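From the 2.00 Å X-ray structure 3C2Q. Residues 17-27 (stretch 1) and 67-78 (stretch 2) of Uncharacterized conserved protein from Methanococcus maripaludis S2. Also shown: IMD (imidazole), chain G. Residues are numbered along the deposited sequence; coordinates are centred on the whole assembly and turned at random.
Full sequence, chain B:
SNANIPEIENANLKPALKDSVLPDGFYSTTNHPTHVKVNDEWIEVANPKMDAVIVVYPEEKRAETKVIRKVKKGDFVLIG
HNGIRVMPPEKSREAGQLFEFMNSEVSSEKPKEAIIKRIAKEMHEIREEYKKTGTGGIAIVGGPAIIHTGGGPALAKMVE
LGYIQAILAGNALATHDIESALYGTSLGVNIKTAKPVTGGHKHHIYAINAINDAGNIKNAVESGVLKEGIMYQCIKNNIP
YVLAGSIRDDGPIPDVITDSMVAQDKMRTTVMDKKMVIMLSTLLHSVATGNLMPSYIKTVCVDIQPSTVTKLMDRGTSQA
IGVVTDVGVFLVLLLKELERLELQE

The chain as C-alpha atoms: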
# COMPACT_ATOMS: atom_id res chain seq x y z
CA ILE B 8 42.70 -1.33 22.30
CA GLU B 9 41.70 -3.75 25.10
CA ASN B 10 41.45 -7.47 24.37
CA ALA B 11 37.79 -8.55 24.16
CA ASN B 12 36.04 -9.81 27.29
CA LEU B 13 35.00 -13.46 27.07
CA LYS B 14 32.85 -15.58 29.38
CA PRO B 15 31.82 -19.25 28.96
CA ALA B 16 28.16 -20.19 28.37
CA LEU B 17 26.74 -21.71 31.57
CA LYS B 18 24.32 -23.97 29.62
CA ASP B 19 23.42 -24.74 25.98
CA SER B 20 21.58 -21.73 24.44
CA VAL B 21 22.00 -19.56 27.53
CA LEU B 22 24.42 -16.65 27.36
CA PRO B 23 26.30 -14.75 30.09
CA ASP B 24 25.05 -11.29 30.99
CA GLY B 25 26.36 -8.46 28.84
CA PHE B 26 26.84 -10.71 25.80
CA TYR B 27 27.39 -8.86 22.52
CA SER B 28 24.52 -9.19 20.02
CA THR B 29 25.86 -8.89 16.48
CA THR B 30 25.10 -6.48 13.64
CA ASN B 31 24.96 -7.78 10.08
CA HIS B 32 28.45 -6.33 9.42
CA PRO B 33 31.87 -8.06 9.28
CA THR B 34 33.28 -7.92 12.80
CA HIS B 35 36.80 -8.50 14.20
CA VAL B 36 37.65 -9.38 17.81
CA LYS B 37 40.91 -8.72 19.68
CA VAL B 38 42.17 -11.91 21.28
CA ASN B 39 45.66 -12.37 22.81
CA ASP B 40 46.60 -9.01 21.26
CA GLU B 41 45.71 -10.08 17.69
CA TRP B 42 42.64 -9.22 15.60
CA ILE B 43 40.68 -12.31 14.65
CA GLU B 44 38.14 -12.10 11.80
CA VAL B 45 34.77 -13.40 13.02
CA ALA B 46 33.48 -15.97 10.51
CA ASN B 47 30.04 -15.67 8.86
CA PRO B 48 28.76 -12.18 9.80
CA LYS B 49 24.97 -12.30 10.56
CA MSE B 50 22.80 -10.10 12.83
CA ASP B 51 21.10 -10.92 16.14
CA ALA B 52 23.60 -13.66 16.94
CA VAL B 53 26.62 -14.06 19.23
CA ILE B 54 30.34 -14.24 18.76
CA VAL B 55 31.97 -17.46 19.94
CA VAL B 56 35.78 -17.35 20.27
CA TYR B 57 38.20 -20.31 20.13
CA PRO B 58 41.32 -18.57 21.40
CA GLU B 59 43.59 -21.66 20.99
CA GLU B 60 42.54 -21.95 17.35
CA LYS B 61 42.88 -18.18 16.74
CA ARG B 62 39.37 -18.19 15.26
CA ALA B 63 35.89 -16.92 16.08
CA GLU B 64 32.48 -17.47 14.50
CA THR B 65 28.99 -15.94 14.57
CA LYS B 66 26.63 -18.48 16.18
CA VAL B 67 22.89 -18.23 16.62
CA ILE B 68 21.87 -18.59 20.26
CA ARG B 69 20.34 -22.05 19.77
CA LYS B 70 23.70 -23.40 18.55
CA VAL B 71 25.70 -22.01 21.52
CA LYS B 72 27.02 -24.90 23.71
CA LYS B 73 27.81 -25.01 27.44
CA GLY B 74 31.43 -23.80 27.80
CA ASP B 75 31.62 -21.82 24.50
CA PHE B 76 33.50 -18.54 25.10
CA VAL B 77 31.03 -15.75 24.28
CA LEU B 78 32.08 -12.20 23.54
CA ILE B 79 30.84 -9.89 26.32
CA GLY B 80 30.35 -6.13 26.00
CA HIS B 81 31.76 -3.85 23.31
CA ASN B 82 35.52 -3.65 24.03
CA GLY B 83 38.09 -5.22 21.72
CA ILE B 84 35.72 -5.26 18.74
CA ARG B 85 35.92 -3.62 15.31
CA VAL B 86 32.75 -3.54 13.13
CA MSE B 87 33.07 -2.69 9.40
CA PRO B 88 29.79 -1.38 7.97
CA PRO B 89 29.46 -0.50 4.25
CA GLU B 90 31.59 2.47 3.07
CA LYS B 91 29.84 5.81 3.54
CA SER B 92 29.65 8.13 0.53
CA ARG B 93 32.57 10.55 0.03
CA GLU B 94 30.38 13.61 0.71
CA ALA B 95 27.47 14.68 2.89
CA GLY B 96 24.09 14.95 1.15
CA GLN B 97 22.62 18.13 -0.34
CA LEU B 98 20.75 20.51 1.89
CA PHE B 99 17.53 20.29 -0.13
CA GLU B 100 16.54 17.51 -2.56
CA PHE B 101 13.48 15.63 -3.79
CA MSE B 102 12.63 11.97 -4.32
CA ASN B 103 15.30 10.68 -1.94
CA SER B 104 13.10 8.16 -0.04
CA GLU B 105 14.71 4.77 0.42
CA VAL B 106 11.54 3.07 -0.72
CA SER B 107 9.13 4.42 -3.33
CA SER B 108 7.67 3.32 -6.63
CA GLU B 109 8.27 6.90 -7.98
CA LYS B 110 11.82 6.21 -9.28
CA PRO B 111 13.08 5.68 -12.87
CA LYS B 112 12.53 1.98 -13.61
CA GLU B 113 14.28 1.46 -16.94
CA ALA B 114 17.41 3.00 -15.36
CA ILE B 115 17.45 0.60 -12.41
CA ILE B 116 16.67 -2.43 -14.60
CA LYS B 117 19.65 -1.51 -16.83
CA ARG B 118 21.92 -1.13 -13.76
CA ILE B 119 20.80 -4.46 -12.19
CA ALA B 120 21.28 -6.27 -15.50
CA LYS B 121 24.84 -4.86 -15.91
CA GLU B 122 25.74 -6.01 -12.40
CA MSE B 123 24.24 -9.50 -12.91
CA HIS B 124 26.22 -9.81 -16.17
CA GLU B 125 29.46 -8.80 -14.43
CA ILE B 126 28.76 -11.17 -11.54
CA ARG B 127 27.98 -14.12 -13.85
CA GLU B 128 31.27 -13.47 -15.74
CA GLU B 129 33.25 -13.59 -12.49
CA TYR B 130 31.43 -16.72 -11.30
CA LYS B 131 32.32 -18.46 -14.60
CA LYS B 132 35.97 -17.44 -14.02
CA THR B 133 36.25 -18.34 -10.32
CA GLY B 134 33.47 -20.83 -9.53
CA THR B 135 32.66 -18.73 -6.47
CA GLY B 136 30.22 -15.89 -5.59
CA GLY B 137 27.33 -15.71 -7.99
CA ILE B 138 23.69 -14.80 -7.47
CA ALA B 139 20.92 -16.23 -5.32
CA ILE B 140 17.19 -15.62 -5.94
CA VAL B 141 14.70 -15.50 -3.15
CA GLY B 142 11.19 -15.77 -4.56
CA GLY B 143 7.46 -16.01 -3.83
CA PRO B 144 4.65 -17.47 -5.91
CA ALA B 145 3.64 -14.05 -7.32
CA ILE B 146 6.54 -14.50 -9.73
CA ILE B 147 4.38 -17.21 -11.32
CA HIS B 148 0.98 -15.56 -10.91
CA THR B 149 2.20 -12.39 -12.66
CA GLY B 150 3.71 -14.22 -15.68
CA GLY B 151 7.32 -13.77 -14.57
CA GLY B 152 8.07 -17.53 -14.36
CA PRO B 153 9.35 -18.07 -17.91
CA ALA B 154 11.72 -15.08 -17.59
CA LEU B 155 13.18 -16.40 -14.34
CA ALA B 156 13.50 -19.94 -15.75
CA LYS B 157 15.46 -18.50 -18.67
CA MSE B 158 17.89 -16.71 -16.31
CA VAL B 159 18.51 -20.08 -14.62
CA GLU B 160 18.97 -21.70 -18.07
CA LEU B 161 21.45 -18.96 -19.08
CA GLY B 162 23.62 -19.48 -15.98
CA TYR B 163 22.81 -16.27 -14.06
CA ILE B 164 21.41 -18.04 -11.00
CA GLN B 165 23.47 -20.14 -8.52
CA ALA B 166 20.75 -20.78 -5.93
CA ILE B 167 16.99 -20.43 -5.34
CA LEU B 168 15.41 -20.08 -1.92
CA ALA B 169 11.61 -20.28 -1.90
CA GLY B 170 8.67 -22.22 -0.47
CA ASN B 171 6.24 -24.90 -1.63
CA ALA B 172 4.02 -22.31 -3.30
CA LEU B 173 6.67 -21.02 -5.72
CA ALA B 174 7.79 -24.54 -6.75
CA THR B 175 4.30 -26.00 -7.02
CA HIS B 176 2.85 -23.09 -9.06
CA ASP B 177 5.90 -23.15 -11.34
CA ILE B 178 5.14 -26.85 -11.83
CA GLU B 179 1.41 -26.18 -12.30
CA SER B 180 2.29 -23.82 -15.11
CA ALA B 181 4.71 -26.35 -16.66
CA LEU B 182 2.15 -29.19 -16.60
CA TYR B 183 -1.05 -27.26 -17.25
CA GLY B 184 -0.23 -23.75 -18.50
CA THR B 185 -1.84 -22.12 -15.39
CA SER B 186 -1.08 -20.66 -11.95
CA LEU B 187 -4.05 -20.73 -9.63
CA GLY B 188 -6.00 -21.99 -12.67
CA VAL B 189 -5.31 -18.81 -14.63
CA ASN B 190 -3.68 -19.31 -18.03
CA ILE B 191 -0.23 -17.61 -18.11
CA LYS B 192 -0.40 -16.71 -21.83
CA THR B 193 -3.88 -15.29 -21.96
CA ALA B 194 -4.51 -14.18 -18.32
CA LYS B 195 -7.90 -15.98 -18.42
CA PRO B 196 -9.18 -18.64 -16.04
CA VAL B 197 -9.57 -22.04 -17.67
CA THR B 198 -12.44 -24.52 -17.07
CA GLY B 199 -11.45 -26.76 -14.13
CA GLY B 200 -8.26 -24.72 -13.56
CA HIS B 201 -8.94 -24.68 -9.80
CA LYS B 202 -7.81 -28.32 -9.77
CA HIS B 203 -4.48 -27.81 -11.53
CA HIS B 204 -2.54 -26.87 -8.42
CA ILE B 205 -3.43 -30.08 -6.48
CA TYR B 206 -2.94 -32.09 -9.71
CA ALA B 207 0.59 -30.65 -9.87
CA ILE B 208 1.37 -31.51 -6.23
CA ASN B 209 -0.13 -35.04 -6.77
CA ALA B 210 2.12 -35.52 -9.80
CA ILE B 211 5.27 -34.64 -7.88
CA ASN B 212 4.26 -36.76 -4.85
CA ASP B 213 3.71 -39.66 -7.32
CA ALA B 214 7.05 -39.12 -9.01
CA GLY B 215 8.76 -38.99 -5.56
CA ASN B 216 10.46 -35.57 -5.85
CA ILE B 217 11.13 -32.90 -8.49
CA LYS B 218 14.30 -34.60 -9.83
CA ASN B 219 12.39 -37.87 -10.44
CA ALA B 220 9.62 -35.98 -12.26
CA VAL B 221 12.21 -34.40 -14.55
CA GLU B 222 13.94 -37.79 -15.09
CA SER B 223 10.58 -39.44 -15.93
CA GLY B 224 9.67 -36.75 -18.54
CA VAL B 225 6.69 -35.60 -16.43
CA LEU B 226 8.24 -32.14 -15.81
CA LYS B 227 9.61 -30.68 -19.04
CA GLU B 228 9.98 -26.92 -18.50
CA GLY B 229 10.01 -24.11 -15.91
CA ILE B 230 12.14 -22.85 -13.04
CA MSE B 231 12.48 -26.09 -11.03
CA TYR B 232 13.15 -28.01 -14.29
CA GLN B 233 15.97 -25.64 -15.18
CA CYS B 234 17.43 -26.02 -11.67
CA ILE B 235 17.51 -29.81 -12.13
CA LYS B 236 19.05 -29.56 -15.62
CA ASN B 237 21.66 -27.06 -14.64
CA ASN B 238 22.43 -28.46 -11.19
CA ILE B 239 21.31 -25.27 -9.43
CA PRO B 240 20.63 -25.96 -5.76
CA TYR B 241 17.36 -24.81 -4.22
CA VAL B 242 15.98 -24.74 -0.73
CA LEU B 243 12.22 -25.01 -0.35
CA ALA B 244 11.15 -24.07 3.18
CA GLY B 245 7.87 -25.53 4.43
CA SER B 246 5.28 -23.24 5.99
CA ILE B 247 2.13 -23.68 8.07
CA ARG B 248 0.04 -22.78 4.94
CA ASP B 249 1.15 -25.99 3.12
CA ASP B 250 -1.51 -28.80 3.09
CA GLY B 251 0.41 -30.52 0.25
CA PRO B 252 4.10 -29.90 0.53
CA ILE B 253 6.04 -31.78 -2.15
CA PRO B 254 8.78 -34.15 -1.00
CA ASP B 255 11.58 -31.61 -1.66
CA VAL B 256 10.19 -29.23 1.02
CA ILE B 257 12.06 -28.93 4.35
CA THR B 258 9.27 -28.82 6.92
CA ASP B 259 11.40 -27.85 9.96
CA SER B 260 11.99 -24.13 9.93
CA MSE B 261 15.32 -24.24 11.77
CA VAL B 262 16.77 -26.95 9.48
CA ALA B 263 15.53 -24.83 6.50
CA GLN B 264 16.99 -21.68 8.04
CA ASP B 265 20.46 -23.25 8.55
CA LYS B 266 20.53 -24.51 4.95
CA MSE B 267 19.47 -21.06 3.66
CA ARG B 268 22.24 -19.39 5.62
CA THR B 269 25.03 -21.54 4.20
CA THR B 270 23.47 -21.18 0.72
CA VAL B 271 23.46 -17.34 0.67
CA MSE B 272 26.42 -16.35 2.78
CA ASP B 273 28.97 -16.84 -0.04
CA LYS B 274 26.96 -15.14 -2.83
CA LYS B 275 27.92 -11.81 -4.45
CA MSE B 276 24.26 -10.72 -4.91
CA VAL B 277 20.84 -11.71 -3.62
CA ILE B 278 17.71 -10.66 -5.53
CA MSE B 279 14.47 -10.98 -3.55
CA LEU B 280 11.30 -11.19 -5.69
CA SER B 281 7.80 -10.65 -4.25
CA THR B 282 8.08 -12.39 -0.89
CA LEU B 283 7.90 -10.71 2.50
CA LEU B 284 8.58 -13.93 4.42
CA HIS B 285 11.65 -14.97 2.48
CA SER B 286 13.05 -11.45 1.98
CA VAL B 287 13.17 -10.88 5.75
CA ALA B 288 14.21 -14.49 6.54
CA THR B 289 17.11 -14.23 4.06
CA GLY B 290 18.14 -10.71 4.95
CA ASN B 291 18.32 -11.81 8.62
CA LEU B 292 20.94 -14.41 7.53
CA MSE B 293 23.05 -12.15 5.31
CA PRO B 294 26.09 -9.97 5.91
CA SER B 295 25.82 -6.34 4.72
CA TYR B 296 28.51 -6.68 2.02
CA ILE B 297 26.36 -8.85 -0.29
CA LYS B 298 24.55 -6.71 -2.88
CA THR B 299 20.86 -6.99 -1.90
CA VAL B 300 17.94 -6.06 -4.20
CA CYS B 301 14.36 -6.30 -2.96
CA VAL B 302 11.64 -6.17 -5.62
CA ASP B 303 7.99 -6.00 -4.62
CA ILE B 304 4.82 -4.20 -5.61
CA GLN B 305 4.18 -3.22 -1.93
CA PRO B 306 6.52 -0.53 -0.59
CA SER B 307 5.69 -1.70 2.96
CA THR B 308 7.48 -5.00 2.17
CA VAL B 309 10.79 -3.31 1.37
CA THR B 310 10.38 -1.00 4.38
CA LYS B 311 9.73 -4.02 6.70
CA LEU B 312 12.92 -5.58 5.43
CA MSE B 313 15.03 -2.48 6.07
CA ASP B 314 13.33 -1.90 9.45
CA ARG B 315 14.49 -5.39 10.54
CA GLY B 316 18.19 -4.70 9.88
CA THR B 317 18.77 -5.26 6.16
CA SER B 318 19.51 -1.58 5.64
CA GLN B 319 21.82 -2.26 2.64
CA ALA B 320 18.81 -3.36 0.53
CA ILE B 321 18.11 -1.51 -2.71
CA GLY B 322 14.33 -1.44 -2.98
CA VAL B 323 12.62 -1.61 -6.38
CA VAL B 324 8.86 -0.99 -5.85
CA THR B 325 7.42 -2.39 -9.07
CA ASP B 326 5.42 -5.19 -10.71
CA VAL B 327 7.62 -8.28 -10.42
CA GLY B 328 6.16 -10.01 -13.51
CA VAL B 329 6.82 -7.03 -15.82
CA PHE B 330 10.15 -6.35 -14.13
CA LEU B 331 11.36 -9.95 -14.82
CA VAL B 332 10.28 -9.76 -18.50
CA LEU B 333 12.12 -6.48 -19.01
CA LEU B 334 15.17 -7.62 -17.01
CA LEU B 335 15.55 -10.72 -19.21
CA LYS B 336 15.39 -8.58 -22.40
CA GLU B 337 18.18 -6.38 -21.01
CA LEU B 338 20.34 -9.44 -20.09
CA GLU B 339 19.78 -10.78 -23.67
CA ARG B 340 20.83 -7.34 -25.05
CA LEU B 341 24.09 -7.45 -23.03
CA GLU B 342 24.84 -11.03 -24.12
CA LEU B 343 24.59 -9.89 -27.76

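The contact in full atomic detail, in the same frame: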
# COMPACT_ATOMS: atom_id res chain seq x y z
N LEU B 17 26.99 -20.84 30.41
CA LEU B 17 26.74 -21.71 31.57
C LEU B 17 25.90 -22.94 31.23
O LEU B 17 25.99 -23.96 31.92
CB LEU B 17 26.12 -20.92 32.72
CG LEU B 17 27.04 -19.86 33.36
CD1 LEU B 17 26.52 -19.47 34.72
CD2 LEU B 17 28.50 -20.36 33.47
N LYS B 18 25.07 -22.84 30.18
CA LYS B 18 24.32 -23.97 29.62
C LYS B 18 24.09 -23.75 28.12
O LYS B 18 24.23 -22.63 27.63
CB LYS B 18 22.98 -24.23 30.34
CG LYS B 18 22.53 -23.21 31.37
CD LYS B 18 21.10 -23.52 31.86
CE LYS B 18 20.55 -22.42 32.75
NZ LYS B 18 19.05 -22.46 32.86
N ASP B 19 23.78 -24.83 27.39
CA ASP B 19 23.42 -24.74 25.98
C ASP B 19 22.36 -23.65 25.82
O ASP B 19 21.44 -23.57 26.63
CB ASP B 19 22.87 -26.07 25.46
CG ASP B 19 23.91 -27.18 25.40
OD1 ASP B 19 25.10 -26.93 25.71
OD2 ASP B 19 23.53 -28.32 25.02
N SER B 20 22.55 -22.78 24.83
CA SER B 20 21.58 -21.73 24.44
C SER B 20 21.29 -20.70 25.53
O SER B 20 20.30 -19.98 25.44
CB SER B 20 20.27 -22.34 23.95
OG SER B 20 20.51 -23.39 23.04
N VAL B 21 22.15 -20.63 26.55
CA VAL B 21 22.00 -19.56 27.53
C VAL B 21 23.33 -18.80 27.63
O VAL B 21 24.39 -19.39 27.82
CB VAL B 21 21.48 -20.09 28.92
CG1 VAL B 21 21.30 -18.95 29.92
CG2 VAL B 21 20.16 -20.86 28.74
N LEU B 22 23.26 -17.49 27.49
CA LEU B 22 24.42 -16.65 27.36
C LEU B 22 24.67 -15.86 28.62
O LEU B 22 23.73 -15.51 29.31
CB LEU B 22 24.18 -15.68 26.20
CG LEU B 22 23.66 -16.33 24.92
CD1 LEU B 22 23.32 -15.25 23.91
CD2 LEU B 22 24.72 -17.26 24.37
N PRO B 23 25.95 -15.59 28.94
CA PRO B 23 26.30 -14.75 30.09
C PRO B 23 25.79 -13.33 29.92
O PRO B 23 25.73 -12.84 28.78
CB PRO B 23 27.83 -14.72 30.09
CG PRO B 23 28.29 -15.62 29.03
CD PRO B 23 27.13 -16.10 28.22
N ASP B 24 25.48 -12.67 31.04
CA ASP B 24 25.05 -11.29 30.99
C ASP B 24 26.05 -10.41 30.27
O ASP B 24 27.27 -10.64 30.35
CB ASP B 24 24.79 -10.71 32.38
CG ASP B 24 24.34 -9.27 32.31
OD1 ASP B 24 23.41 -8.96 31.50
OD2 ASP B 24 24.94 -8.42 33.01
N GLY B 25 25.53 -9.40 29.57
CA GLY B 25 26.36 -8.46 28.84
C GLY B 25 26.86 -8.99 27.51
O GLY B 25 27.59 -8.30 26.83
N PHE B 26 26.44 -10.19 27.11
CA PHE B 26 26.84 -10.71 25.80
C PHE B 26 26.57 -9.73 24.65
O PHE B 26 25.55 -9.02 24.66
CB PHE B 26 26.18 -12.06 25.51
CG PHE B 26 24.70 -11.97 25.18
CD1 PHE B 26 24.28 -11.80 23.86
CD2 PHE B 26 23.74 -12.10 26.18
CE1 PHE B 26 22.92 -11.74 23.55
CE2 PHE B 26 22.38 -12.05 25.89
CZ PHE B 26 21.97 -11.87 24.56
N TYR B 27 27.49 -9.69 23.71
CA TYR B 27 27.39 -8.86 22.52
C TYR B 27 26.43 -9.53 21.52
O TYR B 27 26.52 -10.76 21.26
CB TYR B 27 28.78 -8.66 21.89
CG TYR B 27 28.79 -7.83 20.60
CD1 TYR B 27 28.68 -6.44 20.63
CD2 TYR B 27 28.92 -8.45 19.36
CE1 TYR B 27 28.70 -5.69 19.45
CE2 TYR B 27 28.95 -7.72 18.18
CZ TYR B 27 28.83 -6.35 18.23
OH TYR B 27 28.88 -5.65 17.06
N VAL B 67 24.22 -18.53 16.11
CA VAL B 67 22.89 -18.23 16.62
C VAL B 67 22.81 -18.83 18.02
O VAL B 67 23.48 -19.83 18.30
CB VAL B 67 21.77 -18.76 15.70
CG1 VAL B 67 21.85 -18.04 14.34
CG2 VAL B 67 21.89 -20.27 15.47
N ILE B 68 21.98 -18.22 18.87
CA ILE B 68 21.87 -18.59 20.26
C ILE B 68 21.52 -20.07 20.45
O ILE B 68 22.05 -20.70 21.35
CB ILE B 68 20.93 -17.62 21.04
CG1 ILE B 68 20.93 -17.95 22.54
CG2 ILE B 68 19.48 -17.68 20.48
CD1 ILE B 68 20.14 -16.95 23.43
N ARG B 69 20.69 -20.65 19.60
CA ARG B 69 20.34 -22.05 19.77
C ARG B 69 21.48 -23.03 19.43
O ARG B 69 21.38 -24.22 19.73
CB ARG B 69 19.07 -22.40 19.01
CG ARG B 69 19.30 -22.71 17.58
CD ARG B 69 18.01 -23.05 16.86
NE ARG B 69 18.07 -22.27 15.65
CZ ARG B 69 18.62 -22.69 14.53
NH1 ARG B 69 19.07 -23.95 14.43
NH2 ARG B 69 18.67 -21.87 13.49
N LYS B 70 22.54 -22.55 18.79
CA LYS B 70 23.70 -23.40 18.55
C LYS B 70 24.84 -23.19 19.56
O LYS B 70 25.84 -23.89 19.51
CB LYS B 70 24.22 -23.27 17.13
CG LYS B 70 23.30 -23.95 16.09
CD LYS B 70 23.90 -23.83 14.72
CE LYS B 70 22.91 -24.18 13.62
NZ LYS B 70 22.52 -25.60 13.68
N VAL B 71 24.68 -22.23 20.47
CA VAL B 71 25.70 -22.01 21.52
C VAL B 71 25.69 -23.17 22.54
O VAL B 71 24.63 -23.54 23.05
CB VAL B 71 25.55 -20.64 22.21
CG1 VAL B 71 26.57 -20.46 23.39
CG2 VAL B 71 25.74 -19.52 21.19
N LYS B 72 26.87 -23.74 22.80
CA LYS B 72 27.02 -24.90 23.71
C LYS B 72 27.61 -24.51 25.05
O LYS B 72 28.39 -23.57 25.14
CB LYS B 72 27.89 -26.00 23.07
CG LYS B 72 27.35 -26.56 21.76
CD LYS B 72 25.93 -27.12 21.93
CE LYS B 72 25.30 -27.51 20.59
NZ LYS B 72 23.81 -27.63 20.70
N LYS B 73 27.23 -25.22 26.11
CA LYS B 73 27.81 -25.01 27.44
C LYS B 73 29.33 -24.95 27.27
O LYS B 73 29.90 -25.79 26.57
CB LYS B 73 27.41 -26.15 28.39
CG LYS B 73 28.10 -26.04 29.75
CD LYS B 73 27.57 -26.97 30.79
CE LYS B 73 28.16 -26.51 32.13
NZ LYS B 73 28.03 -27.49 33.24
N GLY B 74 29.96 -23.93 27.85
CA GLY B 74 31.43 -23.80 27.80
C GLY B 74 31.99 -22.96 26.65
O GLY B 74 33.18 -22.59 26.68
N ASP B 75 31.18 -22.67 25.63
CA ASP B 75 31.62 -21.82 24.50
C ASP B 75 31.99 -20.47 25.08
O ASP B 75 31.23 -19.94 25.86
CB ASP B 75 30.49 -21.58 23.48
CG ASP B 75 30.27 -22.75 22.52
OD1 ASP B 75 31.09 -23.69 22.49
OD2 ASP B 75 29.26 -22.71 21.76
N PHE B 76 33.13 -19.90 24.68
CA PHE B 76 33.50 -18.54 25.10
C PHE B 76 32.75 -17.51 24.25
O PHE B 76 33.00 -17.40 23.06
CB PHE B 76 35.00 -18.27 24.93
CG PHE B 76 35.85 -19.10 25.84
CD1 PHE B 76 35.65 -19.06 27.22
CD2 PHE B 76 36.83 -19.95 25.31
CE1 PHE B 76 36.44 -19.85 28.09
CE2 PHE B 76 37.62 -20.75 26.18
CZ PHE B 76 37.41 -20.69 27.56
N VAL B 77 31.92 -16.74 24.92
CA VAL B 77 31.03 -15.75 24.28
C VAL B 77 31.61 -14.36 24.54
O VAL B 77 32.03 -14.02 25.67
CB VAL B 77 29.59 -15.87 24.85
CG1 VAL B 77 28.67 -14.73 24.30
CG2 VAL B 77 29.00 -17.25 24.54
N LEU B 78 31.68 -13.58 23.47
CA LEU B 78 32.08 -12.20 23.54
C LEU B 78 31.08 -11.42 24.39
O LEU B 78 29.86 -11.46 24.12
CB LEU B 78 32.15 -11.62 22.12
CG LEU B 78 32.36 -10.09 22.00
CD1 LEU B 78 33.79 -9.73 22.33
CD2 LEU B 78 32.05 -9.63 20.58
N1 IMD G . 28.21 -3.02 17.51
C2 IMD G . 26.85 -2.99 17.62
N3 IMD G . 26.48 -1.70 17.89
C4 IMD G . 27.60 -0.95 18.00
C5 IMD G . 28.68 -1.78 17.76
O HOH W 1 22.83 -25.27 21.93
O HOH W 2 28.68 -12.35 21.67

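Residues 17-27 and 67-78 lie side by side in one chain and bury 705 Å² between them, both sides summed. Three direct hydrogen bonds link them. Two fall near Asp-19 and Ser-20, the third at Tyr-27, and apolar side chains fill the space between.

Stretch 1 has no regular helix or strand. Its first turn, type II from Lys-18 to Val-21, is closed by Val-21 N to Lys-18 O at 3.1 Å. The turn brings Asp-19 and Ser-20 against stretch 2. The CA-to-CB bond of Asp-19 points sideways, but the end of the side chain comes nearer. Its OD1 accepts a hydrogen bond from Lys-73 N at 2.8 Å, and the N-H...O angle of 170° is nearly straight. A short acidic side chain suits this place, because it meets a backbone NH that needs an acceptor. Asp-19 OD2 also lies 4.4 Å from Lys-72 NZ. The charges are opposite, but the distance is too long for a salt bridge.

The next donor is Ser-20 N, which gives its hydrogen to Val-71 O at 2.8 Å. Val-71 O also accepts from water 1 at 2.7 Å and receives a CA-H...O contact from Asp-19 CA at 3.4 Å. Ser-20 CA makes a similar contact with Ile-68 O at 3.3 Å. Within stretch 2, Ile-68 O also accepts from Val-71 N at 3.2 Å.

Water 1 ties several polar groups together. It donates to Val-71 O and to Arg-69 O, the latter at 2.8 Å. It accepts from Lys-72 NZ at 2.8 Å and from Ser-20 OG at 3.2 Å. The small serine hydroxyl thus reaches stretch 2 through water.

Stretch 2 has its own type II turn, from Lys-72 to Asp-75. Asp-75 N donates to Lys-72 O at 3.0 Å, and Lys-72 N donates to Asp-75 OD2 at 2.8 Å. Gly-74 suits its place in this turn: with phi at 92° and psi at -15°, a CB would be jammed against the carbonyl O of Lys-73.

The apolar part centres on Leu-22. Leu-22 is buried, and its CA-to-CB bond points toward stretch 2. Its CD1 lies 3.6 Å from Ile-68 CD1, and its CD2 lies 3.8 Å from Val-71 CG1. The CA-to-CB bond of Val-77 points toward stretch 1. Val-77 CB is 4.2 Å from Pro-23 CD, and Val-77 CG1 is 3.8 Å from Phe-26 CB. These side chains offer carbon surface without polar groups to satisfy.

At the far end, Tyr-27 N donates to Leu-78 O at 3.0 Å, with an angle of 176°. Water 2 bridges the same region, donating to Leu-78 O at 2.9 Å and to Tyr-27 O at 2.7 Å. Tyr-27 CD2 packs 3.6 Å from Leu-78 CD2. The end of the tyrosine side chain leads away from stretch 2, where its OH accepts from imidazole N1 at 2.8 Å. The imidazole probably comes from the crystallisation liquor.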